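Local coordinates for CG8862 (Drosophila melanogaster, PDB 3ISM), which is a magnesium-dependent mitochondrial endonuclease of the DNA/RNA non-specific family, endonuclease G, that probably cleaves both DNA and RNA, at residues A67-D78 with H111-S122; V186-I194 with M205-Q213. All blocks are in the same frame, centred on the assembly; numbering follows the deposited sequence. Where two conformers were deposited one is given.

Contact 1. Residues A67-D78 with H111-S122; sequences AVDRSKCDFKQD and HQKHCDETFYLS
Gln112, Phe119 and Lys76 lead a loop-on-helix contact in which the mostly irregular chain Ala67-Asp78 runs along helix 112-116 and the chain that leads on to Ser122, near the predicted catalytic His101, whose ring Phe119 meets edge-to-face. It illustrates how one amide can fix a loop. Gln112 starts anti to its own N (chi1 -176°), and a bend at the next torsion turns the amide onto the backbone of Asp69. There OE1 of Gln112 takes Asp69 N on an in-plane lone pair at 2.9 Å, while Gln112 NE2 stands above the carbonyl plane of Asp69 O at 3.2 Å; Lys72 N reaches that oxygen from the opposite face. With a leucine here, Asp69 N and O would probably both lose these bonds, leaving the turn at Asp69 freer to shift.

Further along, Phe119 fills the middle. Cys73 CB lies over one face, off toward the rim, 3.5 Å from Phe119 CD2. The edge of Phe119 points at the face of Phe75 in a T-shaped pair, planes 57° apart. Arg70 lays its guanidinium nearly coplanar with Phe119, whose CZ lies at its edge, and spends its polar end on Tyr331 and Asp336 of the chain of CG4930.

A single bridge pairs Lys76 with Tyr120: Lys76 N bonds Phe119 O, and Leu121 N gives to Lys76 O at 2.8 Å. Lys76 curls back, bent at two torsions, until NZ hydrogen-bonds Asp116 O at 3.0 Å, from above that carbonyl's plane, and makes a cation-pi contact over the Tyr120 face. Beyond it, Ser122 OG donates to the anti lone pair of Asp78 OD2 at 2.6 Å, and Arg34 forms a salt bridge with the same oxygen. Across this contact, then, the Lys76 ammonium is gripped by a peptide oxygen and an aromatic face, not by a carboxylate.

Contact 2. Residues V186-I194 with M205-Q213; sequences VPTHFYKVI and MESYVMPNQ
Phe190 pairs with Met210, Lys192 with Tyr208 and Ile194 with Glu206 as the hydrogen-bonded pairs of an antiparallel hairpin, a worked case of one ribbon packed closely in some places and loosely in others. The close packing is at Asn212 and at Ile194. With CG swung opposite its own N (chi1 -170°), Asn212 sends ND2 to Pro187 O at 2.9 Å, the oxygen lying in the amide plane, while its N bonds Thr188 O at 2.8 Å. The same amide meets the ring edge of Phe190, Asn212 CG lying 3.5 Å from Phe190 CE2 with the two planes 67° apart. Asn212 ND2 also bonds Pro126 O, and OD1 accepts from Val128 N. Near the other end, Ile194 CD1 sits at the edge of the Tyr208 ring, 3.6 Å from Tyr208 CE2; Tyr208 OH in turn donates to Glu206 OE1 at 2.7 Å.

The partly exposed side is at His189 and Pro211, where the His189 ring makes few contacts across the hairpin, all oblique. It leans past Pro211, His189 CD2 3.7 Å from Pro211 CB, and its rotation is steadied by a 2.6 Å bond between His189 ND1 and Thr188 OG1.

Strand 153-161 flanks the hairpin, and a classic beta bulge sets Thr188 and His189 together opposite Leu161. Helix 228-235 covers the face of Tyr191 and Val209 through Val231, whereas on the face of Lys192 and Glu206 lie Glu141 and His143 of helix 136-146.

From the N terminus, the chain first meets 67-78, beyond helix 59-62. Contact 1 then closes a loop of 32 residues that carries helix 89-92 and strand 98-101, the strand on which His101 lies, before 111-122 returns. The chain next passes through strand 124-127, the magnesium-binding positions Asn133 and Glu141, and strand 153-161. Only afterwards does contact 2 close the much shorter excursion between strands 189-197 and 203-211. The two are therefore in series, neither nested nor crossed. Contact 1 and contact 2 do not touch: the centres of contact 1 and contact 2 are about 23 Å apart and their nearest atoms about 10 Å. Contact 1 ties down the loops beside the predicted active site, contact 2 the central sheet.

Contact 1. Residues A67-D78 with H111-S122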
loop_
_atom_site.group_PDB
_atom_site.type_symbol
_atom_site.label_atom_id
_atom_site.label_comp_id
_atom_site.label_asym_id
_atom_site.label_seq_id
_atom_site.Cartn_x
_atom_site.Cartn_y
_atom_site.Cartn_z
ATOM N N ALA B 67 29.070 -12.831 -24.802
ATOM C CA ALA B 67 29.779 -12.492 -23.568
ATOM C C ALA B 67 28.855 -12.422 -22.348
ATOM O O ALA B 67 29.305 -12.142 -21.235
ATOM C CB ALA B 67 30.558 -11.180 -23.736
ATOM N N VAL B 68 27.565 -12.664 -22.558
ATOM C CA VAL B 68 26.612 -12.706 -21.449
ATOM C C VAL B 68 26.039 -14.115 -21.290
ATOM O O VAL B 68 25.269 -14.584 -22.128
ATOM C CB VAL B 68 25.478 -11.659 -21.600
ATOM C CG1 VAL B 68 24.471 -11.804 -20.466
ATOM C CG2 VAL B 68 26.048 -10.245 -21.616
ATOM N N ASP B 69 26.443 -14.785 -20.216
ATOM C CA ASP B 69 25.949 -16.115 -19.893
ATOM C C ASP B 69 24.999 -16.002 -18.707
ATOM O O ASP B 69 25.439 -15.840 -17.560
ATOM C CB ASP B 69 27.118 -17.055 -19.561
ATOM C CG ASP B 69 26.710 -18.533 -19.531
ATOM O OD1 ASP B 69 25.501 -18.845 -19.684
ATOM O OD2 ASP B 69 27.612 -19.388 -19.355
ATOM N N ARG B 70 23.700 -16.093 -18.993
ATOM C CA ARG B 70 22.668 -15.979 -17.972
ATOM C C ARG B 70 22.703 -17.142 -16.976
ATOM O O ARG B 70 22.148 -17.037 -15.872
ATOM C CB ARG B 70 21.269 -15.826 -18.596
ATOM C CG ARG B 70 20.315 -15.014 -17.713
ATOM C CD ARG B 70 18.872 -14.978 -18.222
ATOM N NE ARG B 70 18.130 -16.206 -17.931
ATOM C CZ ARG B 70 17.598 -17.000 -18.863
ATOM N NH1 ARG B 70 17.714 -16.694 -20.146
ATOM N NH2 ARG B 70 16.944 -18.099 -18.515
ATOM N N SER B 71 23.387 -18.223 -17.353
ATOM C CA SER B 71 23.496 -19.417 -16.514
ATOM C C SER B 71 24.428 -19.196 -15.322
ATOM O O SER B 71 24.420 -19.977 -14.361
ATOM C CB SER B 71 23.958 -20.629 -17.343
ATOM O OG SER B 71 25.369 -20.636 -17.542
ATOM N N LYS B 72 25.228 -18.131 -15.379
ATOM C CA LYS B 72 26.111 -17.783 -14.262
ATOM C C LYS B 72 25.386 -16.959 -13.203
ATOM O O LYS B 72 25.974 -16.622 -12.175
ATOM C CB LYS B 72 27.373 -17.050 -14.749
ATOM C CG LYS B 72 28.171 -17.800 -15.840
ATOM C CD LYS B 72 29.671 -17.700 -15.597
ATOM C CE LYS B 72 30.488 -18.192 -16.786
ATOM N NZ LYS B 72 30.990 -17.079 -17.647
ATOM N N CYS B 73 24.109 -16.653 -13.451
ATOM C CA CYS B 73 23.317 -15.775 -12.580
ATOM C C CYS B 73 22.370 -16.508 -11.644
ATOM O O CYS B 73 21.588 -17.357 -12.082
ATOM C CB CYS B 73 22.472 -14.835 -13.423
ATOM S SG CYS B 73 23.357 -13.952 -14.669
ATOM N N ASP B 74 22.405 -16.129 -10.369
ATOM C CA ASP B 74 21.539 -16.727 -9.356
ATOM C C ASP B 74 20.775 -15.663 -8.574
ATOM O O ASP B 74 21.246 -14.532 -8.414
ATOM C CB ASP B 74 22.347 -17.593 -8.388
ATOM C CG ASP B 74 23.137 -18.676 -9.094
ATOM O OD1 ASP B 74 22.510 -19.545 -9.751
ATOM O OD2 ASP B 74 24.386 -18.657 -8.984
ATOM N N PHE B 75 19.602 -16.049 -8.085
ATOM C CA PHE B 75 18.756 -15.179 -7.288
ATOM C C PHE B 75 19.400 -14.998 -5.913
ATOM O O PHE B 75 19.725 -15.975 -5.237
ATOM C CB PHE B 75 17.358 -15.783 -7.159
ATOM C CG PHE B 75 16.626 -15.933 -8.476
ATOM C CD1 PHE B 75 15.929 -14.870 -9.020
ATOM C CD2 PHE B 75 16.622 -17.140 -9.153
ATOM C CE1 PHE B 75 15.245 -15.000 -10.217
ATOM C CE2 PHE B 75 15.943 -17.281 -10.352
ATOM C CZ PHE B 75 15.252 -16.207 -10.887
ATOM N N LYS B 76 19.609 -13.749 -5.517
ATOM C CA LYS B 76 20.359 -13.454 -4.295
ATOM C C LYS B 76 19.784 -12.271 -3.548
ATOM O O LYS B 76 19.243 -11.346 -4.175
ATOM C CB LYS B 76 21.835 -13.211 -4.621
ATOM C CG LYS B 76 22.113 -12.087 -5.614
ATOM C CD LYS B 76 23.296 -12.451 -6.536
ATOM C CE LYS B 76 23.518 -11.410 -7.661
ATOM N NZ LYS B 76 22.256 -10.758 -8.128
ATOM N N GLN B 77 19.894 -12.301 -2.216
ATOM C CA GLN B 77 19.464 -11.181 -1.366
ATOM C C GLN B 77 20.245 -9.909 -1.698
ATOM O O GLN B 77 21.425 -9.965 -2.050
ATOM C CB GLN B 77 19.610 -11.515 0.131
ATOM C CG GLN B 77 21.066 -11.547 0.640
ATOM C CD GLN B 77 21.188 -11.601 2.161
ATOM O OE1 GLN B 77 20.287 -11.185 2.887
ATOM N NE2 GLN B 77 22.325 -12.093 2.644
ATOM N N ASP B 78 19.571 -8.776 -1.600
ATOM C CA ASP B 78 20.189 -7.466 -1.810
ATOM C C ASP B 78 20.646 -6.879 -0.460
ATOM O O ASP B 78 19.819 -6.444 0.357
ATOM C CB ASP B 78 19.192 -6.529 -2.502
ATOM C CG ASP B 78 19.807 -5.184 -2.869
ATOM O OD1 ASP B 78 20.920 -4.867 -2.392
ATOM O OD2 ASP B 78 19.168 -4.447 -3.648
ATOM N N HIS B 111 26.799 -6.270 -20.786
ATOM C CA HIS B 111 27.853 -6.879 -19.981
ATOM C C HIS B 111 27.259 -7.863 -18.984
ATOM O O HIS B 111 26.116 -7.698 -18.553
ATOM C CB HIS B 111 28.646 -5.803 -19.232
ATOM C CG HIS B 111 29.972 -6.280 -18.721
ATOM N ND1 HIS B 111 30.134 -6.830 -17.465
ATOM C CD2 HIS B 111 31.198 -6.297 -19.301
ATOM C CE1 HIS B 111 31.402 -7.159 -17.292
ATOM N NE2 HIS B 111 32.068 -6.850 -18.392
ATOM N N GLN B 112 28.042 -8.880 -18.628
ATOM C CA GLN B 112 27.659 -9.889 -17.639
ATOM C C GLN B 112 27.060 -9.284 -16.369
ATOM O O GLN B 112 25.981 -9.687 -15.939
ATOM C CB GLN B 112 28.868 -10.766 -17.277
ATOM C CG GLN B 112 28.545 -11.903 -16.316
ATOM C CD GLN B 112 27.556 -12.878 -16.908
ATOM O OE1 GLN B 112 27.707 -13.304 -18.044
ATOM N NE2 GLN B 112 26.534 -13.227 -16.147
ATOM N N LYS B 113 27.754 -8.304 -15.794
ATOM C CA LYS B 113 27.329 -7.673 -14.536
ATOM C C LYS B 113 25.990 -6.927 -14.632
ATOM O O LYS B 113 25.223 -6.882 -13.661
ATOM C CB LYS B 113 28.444 -6.768 -13.992
ATOM C CG LYS B 113 28.055 -5.987 -12.752
ATOM C CD LYS B 113 29.132 -5.982 -11.683
ATOM C CE LYS B 113 28.489 -5.681 -10.314
ATOM N NZ LYS B 113 29.514 -5.528 -9.223
ATOM N N HIS B 114 25.705 -6.367 -15.805
ATOM C CA HIS B 114 24.429 -5.688 -16.058
ATOM C C HIS B 114 23.275 -6.664 -15.872
ATOM O O HIS B 114 22.246 -6.320 -15.294
ATOM C CB HIS B 114 24.394 -5.121 -17.485
ATOM C CG HIS B 114 25.269 -3.924 -17.689
ATOM N ND1 HIS B 114 25.251 -3.183 -18.849
ATOM C CD2 HIS B 114 26.183 -3.334 -16.883
ATOM C CE1 HIS B 114 26.124 -2.198 -18.757
ATOM N NE2 HIS B 114 26.695 -2.262 -17.569
ATOM N N CYS B 115 23.479 -7.877 -16.387
ATOM C CA CYS B 115 22.536 -8.982 -16.305
ATOM C C CYS B 115 22.493 -9.549 -14.881
ATOM O O CYS B 115 21.407 -9.759 -14.326
ATOM C CB CYS B 115 22.948 -10.073 -17.306
ATOM S SG CYS B 115 21.764 -11.432 -17.471
ATOM N N ASP B 116 23.677 -9.781 -14.301
ATOM C CA ASP B 116 23.815 -10.251 -12.911
ATOM C C ASP B 116 22.976 -9.427 -11.950
ATOM O O ASP B 116 22.293 -9.966 -11.071
ATOM C CB ASP B 116 25.277 -10.184 -12.448
ATOM C CG ASP B 116 26.118 -11.334 -12.967
ATOM O OD1 ASP B 116 25.547 -12.391 -13.290
ATOM O OD2 ASP B 116 27.359 -11.185 -13.039
ATOM N N GLU B 117 23.042 -8.110 -12.112
ATOM C CA GLU B 117 22.332 -7.194 -11.229
ATOM C C GLU B 117 20.793 -7.294 -11.291
ATOM O O GLU B 117 20.108 -6.839 -10.371
ATOM C CB GLU B 117 22.792 -5.750 -11.479
ATOM C CG GLU B 117 24.221 -5.412 -11.007
ATOM C CD GLU B 117 24.759 -4.141 -11.672
ATOM O OE1 GLU B 117 23.957 -3.411 -12.296
ATOM O OE2 GLU B 117 25.980 -3.874 -11.599
ATOM N N THR B 118 20.236 -7.873 -12.354
ATOM C CA THR B 118 18.781 -8.081 -12.398
ATOM C C THR B 118 18.353 -9.253 -11.511
ATOM O O THR B 118 17.166 -9.444 -11.255
ATOM C CB THR B 118 18.250 -8.313 -13.836
ATOM O OG1 THR B 118 18.731 -9.572 -14.339
ATOM C CG2 THR B 118 18.710 -7.192 -14.767
ATOM N N PHE B 119 19.313 -10.032 -11.022
ATOM C CA PHE B 119 18.976 -11.174 -10.165
ATOM C C PHE B 119 18.928 -10.899 -8.650
ATOM O O PHE B 119 18.698 -11.817 -7.856
ATOM C CB PHE B 119 19.854 -12.382 -10.501
ATOM C CG PHE B 119 19.448 -13.084 -11.774
ATOM C CD1 PHE B 119 18.714 -14.264 -11.727
ATOM C CD2 PHE B 119 19.788 -12.554 -13.021
ATOM C CE1 PHE B 119 18.333 -14.915 -12.902
ATOM C CE2 PHE B 119 19.413 -13.206 -14.209
ATOM C CZ PHE B 119 18.685 -14.389 -14.146
ATOM N N TYR B 120 19.113 -9.638 -8.249
ATOM C CA TYR B 120 18.883 -9.277 -6.854
ATOM C C TYR B 120 17.410 -9.457 -6.556
ATOM O O TYR B 120 16.560 -9.040 -7.356
ATOM C CB TYR B 120 19.292 -7.836 -6.556
ATOM C CG TYR B 120 20.777 -7.636 -6.453
ATOM C CD1 TYR B 120 21.503 -8.208 -5.416
ATOM C CD2 TYR B 120 21.460 -6.869 -7.398
ATOM C CE1 TYR B 120 22.885 -8.030 -5.322
ATOM C CE2 TYR B 120 22.833 -6.674 -7.310
ATOM C CZ TYR B 120 23.537 -7.254 -6.266
ATOM O OH TYR B 120 24.903 -7.072 -6.174
ATOM N N LEU B 121 17.108 -10.070 -5.412
ATOM C CA LEU B 121 15.727 -10.259 -4.990
ATOM C C LEU B 121 14.938 -8.956 -4.808
ATOM O O LEU B 121 13.712 -8.986 -4.762
ATOM C CB LEU B 121 15.657 -11.092 -3.708
ATOM C CG LEU B 121 16.096 -12.540 -3.933
ATOM C CD1 LEU B 121 16.341 -13.229 -2.602
ATOM C CD2 LEU B 121 15.052 -13.293 -4.772
ATOM N N SER B 122 15.634 -7.825 -4.698
ATOM C CA SER B 122 14.946 -6.538 -4.669
ATOM C C SER B 122 14.344 -6.153 -6.018
ATOM O O SER B 122 13.511 -5.253 -6.078
ATOM C CB SER B 122 15.861 -5.431 -4.160
ATOM O OG SER B 122 17.037 -5.366 -4.921
#

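Contact 2. Residues V186-I194 with M205-Q213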
loop_
_atom_site.group_PDB
_atom_site.type_symbol
_atom_site.label_atom_id
_atom_site.label_comp_id
_atom_site.label_asym_id
_atom_site.label_seq_id
_atom_site.Cartn_x
_atom_site.Cartn_y
_atom_site.Cartn_z
ATOM N N VAL B 186 2.185 -10.323 -2.855
ATOM C CA VAL B 186 1.874 -10.864 -4.172
ATOM C C VAL B 186 0.941 -9.882 -4.883
ATOM O O VAL B 186 -0.259 -9.798 -4.576
ATOM C CB VAL B 186 1.236 -12.268 -4.112
ATOM C CG1 VAL B 186 0.972 -12.783 -5.537
ATOM C CG2 VAL B 186 2.137 -13.275 -3.317
ATOM N N PRO B 187 1.496 -9.113 -5.822
ATOM C CA PRO B 187 0.698 -8.116 -6.544
ATOM C C PRO B 187 -0.458 -8.733 -7.336
ATOM O O PRO B 187 -0.367 -9.880 -7.789
ATOM C CB PRO B 187 1.732 -7.455 -7.465
ATOM C CG PRO B 187 3.080 -7.690 -6.746
ATOM C CD PRO B 187 2.915 -9.091 -6.232
ATOM N N THR B 188 -1.546 -7.982 -7.482
ATOM C CA THR B 188 -2.725 -8.469 -8.202
ATOM C C THR B 188 -2.469 -8.381 -9.721
ATOM O O THR B 188 -3.003 -9.160 -10.489
ATOM C CB THR B 188 -4.007 -7.649 -7.841
ATOM O OG1 THR B 188 -3.895 -6.303 -8.353
ATOM C CG2 THR B 188 -4.208 -7.610 -6.339
ATOM N N HIS B 189 -1.652 -7.405 -10.120
ATOM C CA HIS B 189 -1.427 -7.059 -11.539
ATOM C C HIS B 189 -0.032 -6.450 -11.671
ATOM O O HIS B 189 0.565 -6.043 -10.681
ATOM C CB HIS B 189 -2.434 -6.002 -12.035
ATOM C CG HIS B 189 -3.872 -6.440 -12.037
ATOM N ND1 HIS B 189 -4.622 -6.545 -10.883
ATOM C CD2 HIS B 189 -4.720 -6.715 -13.058
ATOM C CE1 HIS B 189 -5.855 -6.915 -11.189
ATOM N NE2 HIS B 189 -5.940 -7.027 -12.504
ATOM N N PHE B 190 0.467 -6.369 -12.904
ATOM C CA PHE B 190 1.687 -5.632 -13.211
ATOM C C PHE B 190 1.456 -4.746 -14.435
ATOM O O PHE B 190 0.604 -5.033 -15.240
ATOM C CB PHE B 190 2.847 -6.599 -13.477
ATOM C CG PHE B 190 3.238 -7.428 -12.288
ATOM C CD1 PHE B 190 4.173 -6.954 -11.374
ATOM C CD2 PHE B 190 2.685 -8.694 -12.091
ATOM C CE1 PHE B 190 4.531 -7.716 -10.260
ATOM C CE2 PHE B 190 3.045 -9.472 -10.988
ATOM C CZ PHE B 190 3.967 -8.979 -10.066
ATOM N N TYR B 191 2.218 -3.670 -14.578
ATOM C CA TYR B 191 2.088 -2.801 -15.753
ATOM C C TYR B 191 3.436 -2.628 -16.427
ATOM O O TYR B 191 4.473 -2.824 -15.802
ATOM C CB TYR B 191 1.565 -1.396 -15.378
ATOM C CG TYR B 191 2.457 -0.673 -14.397
ATOM C CD1 TYR B 191 3.635 -0.040 -14.807
ATOM C CD2 TYR B 191 2.129 -0.637 -13.051
ATOM C CE1 TYR B 191 4.468 0.582 -13.895
ATOM C CE2 TYR B 191 2.935 -0.006 -12.131
ATOM C CZ TYR B 191 4.098 0.591 -12.556
ATOM O OH TYR B 191 4.881 1.200 -11.627
ATOM N N LYS B 192 3.396 -2.223 -17.693
ATOM C CA LYS B 192 4.542 -1.629 -18.371
ATOM C C LYS B 192 4.040 -0.389 -19.075
ATOM O O LYS B 192 3.054 -0.441 -19.806
ATOM C CB LYS B 192 5.168 -2.584 -19.391
ATOM C CG LYS B 192 6.031 -3.679 -18.760
ATOM C CD LYS B 192 6.765 -4.460 -19.843
ATOM C CE LYS B 192 7.562 -5.645 -19.272
ATOM N NZ LYS B 192 8.729 -5.194 -18.467
ATOM N N VAL B 193 4.713 0.727 -18.843
ATOM C CA VAL B 193 4.394 1.962 -19.534
ATOM C C VAL B 193 5.641 2.355 -20.314
ATOM O O VAL B 193 6.717 2.464 -19.744
ATOM C CB VAL B 193 3.908 3.087 -18.557
ATOM C CG1 VAL B 193 3.604 4.378 -19.336
ATOM C CG2 VAL B 193 2.657 2.634 -17.799
ATOM N N ILE B 194 5.470 2.555 -21.623
ATOM C CA ILE B 194 6.563 2.541 -22.597
ATOM C C ILE B 194 6.518 3.767 -23.527
ATOM O O ILE B 194 5.454 4.130 -24.024
ATOM C CB ILE B 194 6.438 1.268 -23.492
ATOM C CG1 ILE B 194 6.318 -0.013 -22.645
ATOM C CG2 ILE B 194 7.572 1.175 -24.497
ATOM C CD1 ILE B 194 5.367 -1.050 -23.245
ATOM N N MET B 205 3.680 6.306 -27.184
ATOM C CA MET B 205 3.500 5.617 -25.897
ATOM C C MET B 205 2.642 4.356 -25.995
ATOM O O MET B 205 1.657 4.324 -26.724
ATOM C CB MET B 205 2.904 6.569 -24.866
ATOM C CG MET B 205 2.673 5.942 -23.510
ATOM S SD MET B 205 2.084 7.132 -22.324
ATOM C CE MET B 205 3.590 8.001 -21.909
ATOM N N GLU B 206 3.036 3.324 -25.259
ATOM C CA GLU B 206 2.215 2.129 -25.065
ATOM C C GLU B 206 2.113 1.862 -23.570
ATOM O O GLU B 206 3.047 2.123 -22.824
ATOM C CB GLU B 206 2.841 0.896 -25.757
ATOM C CG GLU B 206 2.974 1.005 -27.263
ATOM C CD GLU B 206 3.438 -0.286 -27.933
ATOM O OE1 GLU B 206 3.651 -1.314 -27.248
ATOM O OE2 GLU B 206 3.603 -0.265 -29.162
ATOM N N SER B 207 0.972 1.349 -23.123
ATOM C CA SER B 207 0.855 0.932 -21.727
ATOM C C SER B 207 -0.070 -0.261 -21.574
ATOM O O SER B 207 -1.139 -0.316 -22.193
ATOM C CB SER B 207 0.413 2.089 -20.819
ATOM O OG SER B 207 -0.760 2.695 -21.298
ATOM N N TYR B 208 0.358 -1.199 -20.732
ATOM C CA TYR B 208 -0.296 -2.486 -20.554
ATOM C C TYR B 208 -0.479 -2.740 -19.068
ATOM O O TYR B 208 0.363 -2.344 -18.270
ATOM C CB TYR B 208 0.572 -3.614 -21.122
ATOM C CG TYR B 208 0.893 -3.483 -22.589
ATOM C CD1 TYR B 208 0.175 -4.200 -23.541
ATOM C CD2 TYR B 208 1.924 -2.645 -23.027
ATOM C CE1 TYR B 208 0.465 -4.080 -24.888
ATOM C CE2 TYR B 208 2.219 -2.516 -24.366
ATOM C CZ TYR B 208 1.492 -3.239 -25.289
ATOM O OH TYR B 208 1.772 -3.097 -26.615
ATOM N N VAL B 209 -1.578 -3.403 -18.713
ATOM C CA VAL B 209 -1.781 -3.925 -17.362
ATOM C C VAL B 209 -2.198 -5.394 -17.502
ATOM O O VAL B 209 -3.198 -5.702 -18.159
ATOM C CB VAL B 209 -2.860 -3.122 -16.597
ATOM C CG1 VAL B 209 -3.374 -3.886 -15.357
ATOM C CG2 VAL B 209 -2.324 -1.749 -16.206
ATOM N N MET B 210 -1.425 -6.301 -16.905
ATOM C CA MET B 210 -1.765 -7.725 -17.001
ATOM C C MET B 210 -1.969 -8.285 -15.610
ATOM O O MET B 210 -1.214 -7.951 -14.722
ATOM C CB MET B 210 -0.666 -8.499 -17.730
ATOM C CG MET B 210 -0.450 -8.048 -19.174
ATOM S SD MET B 210 0.945 -8.876 -19.957
ATOM C CE MET B 210 0.433 -10.582 -19.961
ATOM N N PRO B 211 -2.997 -9.129 -15.420
ATOM C CA PRO B 211 -3.248 -9.670 -14.090
ATOM C C PRO B 211 -2.214 -10.750 -13.744
ATOM O O PRO B 211 -1.767 -11.500 -14.625
ATOM C CB PRO B 211 -4.661 -10.256 -14.213
ATOM C CG PRO B 211 -4.751 -10.688 -15.680
ATOM C CD PRO B 211 -3.953 -9.643 -16.430
ATOM N N ASN B 212 -1.841 -10.808 -12.473
ATOM C CA ASN B 212 -0.897 -11.789 -11.976
ATOM C C ASN B 212 -1.621 -13.129 -11.784
ATOM O O ASN B 212 -1.872 -13.569 -10.662
ATOM C CB ASN B 212 -0.272 -11.281 -10.665
ATOM C CG ASN B 212 0.914 -12.120 -10.190
ATOM O OD1 ASN B 212 1.402 -12.984 -10.913
ATOM N ND2 ASN B 212 1.401 -11.838 -8.962
ATOM N N GLN B 213 -1.959 -13.771 -12.897
ATOM C CA GLN B 213 -2.668 -15.044 -12.860
ATOM C C GLN B 213 -2.340 -15.828 -14.114
ATOM O O GLN B 213 -1.730 -15.287 -15.034
ATOM C CB GLN B 213 -4.185 -14.815 -12.766
ATOM C CG GLN B 213 -4.771 -14.121 -13.971
ATOM C CD GLN B 213 -6.098 -13.448 -13.680
ATOM O OE1 GLN B 213 -6.333 -12.945 -12.567
ATOM N NE2 GLN B 213 -6.964 -13.407 -14.689
#